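Local coordinates for protein amidohydrolase (PDB 3OOQ) that probably acts as a hydrolase of the amidohydrolase family, with an allantoinase-like activity that is only tentatively assigned, at residues V5-I17 with K23-K35. Residues are numbered along the deposited sequence; the frame is centred on the assembly and turned at random.
Sequences VKILFKNATVFPI and KGDVLVSNGKVEK
Phe-9 and Val-26 form a hydrogen-bonded antiparallel pair, as do Ile-7 and Val-28, joining strands 7-10 and 24-29; Phe-9 N reaches Val-26 O at 2.8 Å. Beyond Phe-9 the register slips by one at a beta bulge, and Gly-24 N regains Ala-12 O at 2.9 Å.

Apolar residues suit the face bearing Ile-7, Phe-9, Val-26 and Val-28, which packs against Val-48 and Leu-55. With its CG anti to the carbonyl carbon (chi1 -65°), the Phe-9 ring offers its edge to Val-28 CG2, 3.9 Å from CE2, while Ile-7 CG2 lies over one ring face, toward its rim; Tyr-379 meets the ring edge-to-face. Past the corner, Val-14 CG1 packs on Val-26 CG2. On the opposite face, Leu-8 CD1 touches Leu-27 CB.

Charged pairs fix both ends. Asp-25 OD1 accepts from Asn-11 N (2.9 Å), nearly along the carboxylate C-O bond, whereas Lys-10 NZ, also bonded to Ile-40 O, meets OD2 from above the carboxylate plane; Ile-40 N also binds OD2. An alanine in place of Asp-25 would probably leave Lys-10 without this carboxylate and the amides of Asn-11 and Ile-40 without these acceptors. At the hairpin end, the bent Lys-6 chain brings NZ to the syn lone pair of Glu-34 OE1 (2.8 Å), which also accepts a hydrogen bond from Ser-29 OG on the anti side, somewhat out of plane.

Apolar side chains thus pack along one face, while Asp-25 ties the second strand to the bulge and Glu-34 ties the hairpin to the lysine just before strand 7-10, in this small sheet beside the barrel.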
loop_
_atom_site.group_PDB
_atom_site.type_symbol
_atom_site.label_atom_id
_atom_site.label_comp_id
_atom_site.label_asym_id
_atom_site.label_seq_id
_atom_site.Cartn_x
_atom_site.Cartn_y
_atom_site.Cartn_z
ATOM N N VAL F 5 31.023 -35.389 -48.458
ATOM C CA VAL F 5 30.057 -35.772 -47.386
ATOM C C VAL F 5 28.614 -35.364 -47.763
ATOM O O VAL F 5 27.896 -34.690 -47.002
ATOM C CB VAL F 5 30.505 -35.248 -45.978
ATOM C CG1 VAL F 5 30.489 -33.700 -45.909
ATOM C CG2 VAL F 5 29.673 -35.889 -44.846
ATOM N N LYS F 6 28.204 -35.774 -48.960
ATOM C CA LYS F 6 26.801 -35.699 -49.351
ATOM C C LYS F 6 26.034 -36.790 -48.607
ATOM O O LYS F 6 26.625 -37.792 -48.186
ATOM C CB LYS F 6 26.649 -35.878 -50.866
ATOM C CG LYS F 6 27.392 -34.845 -51.692
ATOM C CD LYS F 6 27.578 -35.309 -53.112
ATOM C CE LYS F 6 26.597 -34.677 -54.070
ATOM N NZ LYS F 6 27.244 -33.632 -54.925
ATOM N N ILE F 7 24.733 -36.583 -48.422
ATOM C CA ILE F 7 23.859 -37.624 -47.901
ATOM C C ILE F 7 22.776 -37.914 -48.929
ATOM O O ILE F 7 22.144 -37.001 -49.464
ATOM C CB ILE F 7 23.196 -37.229 -46.571
ATOM C CG1 ILE F 7 24.242 -37.029 -45.465
ATOM C CG2 ILE F 7 22.176 -38.271 -46.154
ATOM C CD1 ILE F 7 23.670 -36.397 -44.200
ATOM N N LEU F 8 22.554 -39.192 -49.192
ATOM C CA LEU F 8 21.544 -39.607 -50.139
ATOM C C LEU F 8 20.488 -40.424 -49.407
ATOM O O LEU F 8 20.741 -41.555 -48.984
ATOM C CB LEU F 8 22.192 -40.409 -51.274
ATOM C CG LEU F 8 21.306 -40.969 -52.384
ATOM C CD1 LEU F 8 20.408 -39.872 -52.988
ATOM C CD2 LEU F 8 22.154 -41.674 -53.459
ATOM N N PHE F 9 19.308 -39.840 -49.242
ATOM C CA PHE F 9 18.210 -40.533 -48.579
ATOM C C PHE F 9 17.468 -41.353 -49.609
ATOM O O PHE F 9 16.998 -40.812 -50.606
ATOM C CB PHE F 9 17.258 -39.538 -47.905
ATOM C CG PHE F 9 17.885 -38.761 -46.777
ATOM C CD1 PHE F 9 18.000 -39.324 -45.503
ATOM C CD2 PHE F 9 18.352 -37.462 -46.982
ATOM C CE1 PHE F 9 18.585 -38.606 -44.447
ATOM C CE2 PHE F 9 18.921 -36.726 -45.932
ATOM C CZ PHE F 9 19.033 -37.304 -44.656
ATOM N N LYS F 10 17.359 -42.656 -49.377
ATOM C CA LYS F 10 16.789 -43.556 -50.392
ATOM C C LYS F 10 15.438 -44.168 -50.014
ATOM O O LYS F 10 15.267 -44.691 -48.915
ATOM C CB LYS F 10 17.795 -44.677 -50.760
ATOM C CG LYS F 10 19.115 -44.142 -51.331
ATOM C CD LYS F 10 19.397 -44.502 -52.802
ATOM C CE LYS F 10 18.173 -44.877 -53.650
ATOM N NZ LYS F 10 18.476 -44.682 -55.108
ATOM N N ASN F 11 14.494 -44.109 -50.951
ATOM C CA ASN F 11 13.282 -44.929 -50.897
ATOM C C ASN F 11 12.289 -44.589 -49.775
ATOM O O ASN F 11 11.462 -45.417 -49.386
ATOM C CB ASN F 11 13.659 -46.432 -50.908
ATOM C CG ASN F 11 12.504 -47.330 -51.324
ATOM O OD1 ASN F 11 11.711 -46.992 -52.205
ATOM N ND2 ASN F 11 12.403 -48.480 -50.682
ATOM N N ALA F 12 12.365 -43.358 -49.270
ATOM C CA ALA F 12 11.332 -42.815 -48.401
ATOM C C ALA F 12 10.077 -42.529 -49.212
ATOM O O ALA F 12 10.134 -42.398 -50.439
ATOM C CB ALA F 12 11.821 -41.517 -47.745
ATOM N N THR F 13 8.937 -42.422 -48.533
ATOM C CA THR F 13 7.812 -41.677 -49.097
ATOM C C THR F 13 8.154 -40.212 -48.804
ATOM O O THR F 13 8.162 -39.774 -47.638
ATOM C CB THR F 13 6.466 -42.064 -48.467
ATOM O OG1 THR F 13 6.241 -43.470 -48.638
ATOM C CG2 THR F 13 5.306 -41.265 -49.100
ATOM N N VAL F 14 8.471 -39.477 -49.869
ATOM C CA VAL F 14 8.921 -38.091 -49.763
ATOM C C VAL F 14 7.726 -37.159 -49.914
ATOM O O VAL F 14 6.953 -37.280 -50.876
ATOM C CB VAL F 14 10.025 -37.736 -50.834
ATOM C CG1 VAL F 14 10.515 -36.282 -50.666
ATOM C CG2 VAL F 14 11.209 -38.697 -50.738
ATOM N N PHE F 15 7.590 -36.235 -48.963
ATOM C CA PHE F 15 6.567 -35.203 -48.987
ATOM C C PHE F 15 7.204 -33.830 -49.233
ATOM O O PHE F 15 7.560 -33.131 -48.273
ATOM C CB PHE F 15 5.796 -35.203 -47.654
ATOM C CG PHE F 15 4.675 -36.207 -47.597
ATOM C CD1 PHE F 15 4.936 -37.566 -47.429
ATOM C CD2 PHE F 15 3.356 -35.792 -47.689
ATOM C CE1 PHE F 15 3.899 -38.505 -47.374
ATOM C CE2 PHE F 15 2.305 -36.724 -47.634
ATOM C CZ PHE F 15 2.588 -38.087 -47.477
ATOM N N PRO F 16 7.347 -33.425 -50.517
ATOM C CA PRO F 16 7.918 -32.103 -50.805
ATOM C C PRO F 16 7.053 -30.937 -50.304
ATOM O O PRO F 16 7.579 -29.828 -50.126
ATOM C CB PRO F 16 7.976 -32.058 -52.340
ATOM C CG PRO F 16 7.809 -33.447 -52.802
ATOM C CD PRO F 16 6.997 -34.150 -51.757
ATOM N N ILE F 17 5.752 -31.206 -50.121
ATOM C CA ILE F 17 4.718 -30.263 -49.664
ATOM C C ILE F 17 4.192 -29.394 -50.776
ATOM O O ILE F 17 2.992 -29.224 -50.904
ATOM C CB ILE F 17 5.146 -29.342 -48.451
ATOM C CG1 ILE F 17 5.424 -30.156 -47.186
ATOM C CG2 ILE F 17 4.082 -28.257 -48.192
ATOM C CD1 ILE F 17 4.345 -31.161 -46.807
ATOM N N LYS F 23 7.285 -42.046 -53.735
ATOM C CA LYS F 23 8.354 -42.890 -53.250
ATOM C C LYS F 23 9.626 -42.520 -54.005
ATOM O O LYS F 23 9.639 -42.492 -55.236
ATOM C CB LYS F 23 7.989 -44.365 -53.466
ATOM C CG LYS F 23 8.574 -45.313 -52.424
ATOM C CD LYS F 23 7.697 -46.562 -52.207
ATOM C CE LYS F 23 6.487 -46.292 -51.297
ATOM N NZ LYS F 23 5.740 -47.556 -50.961
ATOM N N GLY F 24 10.693 -42.200 -53.281
ATOM C CA GLY F 24 11.896 -41.726 -53.949
ATOM C C GLY F 24 12.980 -41.222 -53.034
ATOM O O GLY F 24 12.996 -41.522 -51.839
ATOM N N ASP F 25 13.875 -40.426 -53.604
ATOM C CA ASP F 25 15.150 -40.105 -52.979
ATOM C C ASP F 25 15.357 -38.604 -52.852
ATOM O O ASP F 25 14.766 -37.796 -53.599
ATOM C CB ASP F 25 16.318 -40.684 -53.793
ATOM C CG ASP F 25 16.126 -42.149 -54.170
ATOM O OD1 ASP F 25 15.575 -42.929 -53.368
ATOM O OD2 ASP F 25 16.544 -42.528 -55.288
ATOM N N VAL F 26 16.221 -38.237 -51.909
ATOM C CA VAL F 26 16.593 -36.852 -51.714
ATOM C C VAL F 26 18.099 -36.828 -51.479
ATOM O O VAL F 26 18.608 -37.522 -50.604
ATOM C CB VAL F 26 15.814 -36.218 -50.513
ATOM C CG1 VAL F 26 16.323 -34.821 -50.190
ATOM C CG2 VAL F 26 14.307 -36.206 -50.781
ATOM N N LEU F 27 18.797 -36.025 -52.268
ATOM C CA LEU F 27 20.248 -35.863 -52.148
ATOM C C LEU F 27 20.547 -34.507 -51.543
ATOM O O LEU F 27 20.021 -33.476 -51.998
ATOM C CB LEU F 27 20.937 -35.976 -53.517
ATOM C CG LEU F 27 22.445 -35.694 -53.614
ATOM C CD1 LEU F 27 23.264 -36.734 -52.869
ATOM C CD2 LEU F 27 22.907 -35.625 -55.079
ATOM N N VAL F 28 21.409 -34.526 -50.533
ATOM C CA VAL F 28 21.768 -33.352 -49.772
ATOM C C VAL F 28 23.259 -33.147 -49.927
ATOM O O VAL F 28 24.035 -34.115 -49.835
ATOM C CB VAL F 28 21.435 -33.566 -48.260
ATOM C CG1 VAL F 28 22.076 -32.492 -47.372
ATOM C CG2 VAL F 28 19.940 -33.617 -48.041
ATOM N N SER F 29 23.656 -31.907 -50.193
ATOM C CA SER F 29 25.071 -31.528 -50.173
ATOM C C SER F 29 25.210 -30.065 -49.801
ATOM O O SER F 29 24.316 -29.263 -50.101
ATOM C CB SER F 29 25.756 -31.799 -51.524
ATOM O OG SER F 29 25.495 -30.779 -52.460
ATOM N N ASN F 30 26.326 -29.730 -49.155
ATOM C CA ASN F 30 26.599 -28.377 -48.646
ATOM C C ASN F 30 25.430 -27.777 -47.862
ATOM O O ASN F 30 25.147 -26.585 -47.972
ATOM C CB ASN F 30 27.048 -27.412 -49.766
ATOM C CG ASN F 30 28.443 -27.727 -50.316
ATOM O OD1 ASN F 30 29.297 -28.280 -49.626
ATOM N ND2 ASN F 30 28.675 -27.356 -51.566
ATOM N N GLY F 31 24.758 -28.618 -47.077
ATOM C CA GLY F 31 23.670 -28.189 -46.207
ATOM C C GLY F 31 22.365 -27.844 -46.905
ATOM O O GLY F 31 21.487 -27.223 -46.299
ATOM N N LYS F 32 22.236 -28.254 -48.173
ATOM C CA LYS F 32 21.076 -27.928 -48.997
ATOM C C LYS F 32 20.535 -29.129 -49.738
ATOM O O LYS F 32 21.249 -30.094 -49.963
ATOM C CB LYS F 32 21.418 -26.800 -49.976
ATOM C CG LYS F 32 21.497 -25.458 -49.270
ATOM C CD LYS F 32 22.129 -24.363 -50.096
ATOM C CE LYS F 32 22.655 -23.275 -49.138
ATOM N NZ LYS F 32 22.281 -21.897 -49.570
ATOM N N VAL F 33 19.259 -29.084 -50.091
ATOM C CA VAL F 33 18.688 -30.112 -50.937
ATOM C C VAL F 33 19.269 -29.880 -52.330
ATOM O O VAL F 33 19.078 -28.816 -52.914
ATOM C CB VAL F 33 17.133 -30.041 -50.973
ATOM C CG1 VAL F 33 16.563 -31.082 -51.926
ATOM C CG2 VAL F 33 16.555 -30.229 -49.581
ATOM N N GLU F 34 20.025 -30.853 -52.828
ATOM C CA GLU F 34 20.595 -30.776 -54.176
ATOM C C GLU F 34 19.638 -31.345 -55.234
ATOM O O GLU F 34 19.412 -30.710 -56.269
ATOM C CB GLU F 34 21.968 -31.480 -54.246
ATOM C CG GLU F 34 22.773 -31.096 -55.513
ATOM C CD GLU F 34 23.974 -32.010 -55.811
ATOM O OE1 GLU F 34 24.761 -32.326 -54.885
ATOM O OE2 GLU F 34 24.152 -32.386 -56.990
ATOM N N LYS F 35 19.092 -32.538 -54.982
ATOM C CA LYS F 35 18.229 -33.223 -55.946
ATOM C C LYS F 35 17.072 -33.902 -55.239
ATOM O O LYS F 35 17.236 -34.417 -54.140
ATOM C CB LYS F 35 19.006 -34.287 -56.743
ATOM C CG LYS F 35 19.896 -33.765 -57.855
ATOM C CD LYS F 35 20.581 -34.930 -58.603
ATOM C CE LYS F 35 21.891 -34.495 -59.259
ATOM N NZ LYS F 35 22.412 -35.546 -60.175
HETATM O O HOH W 1 28.157 -31.972 -48.339
#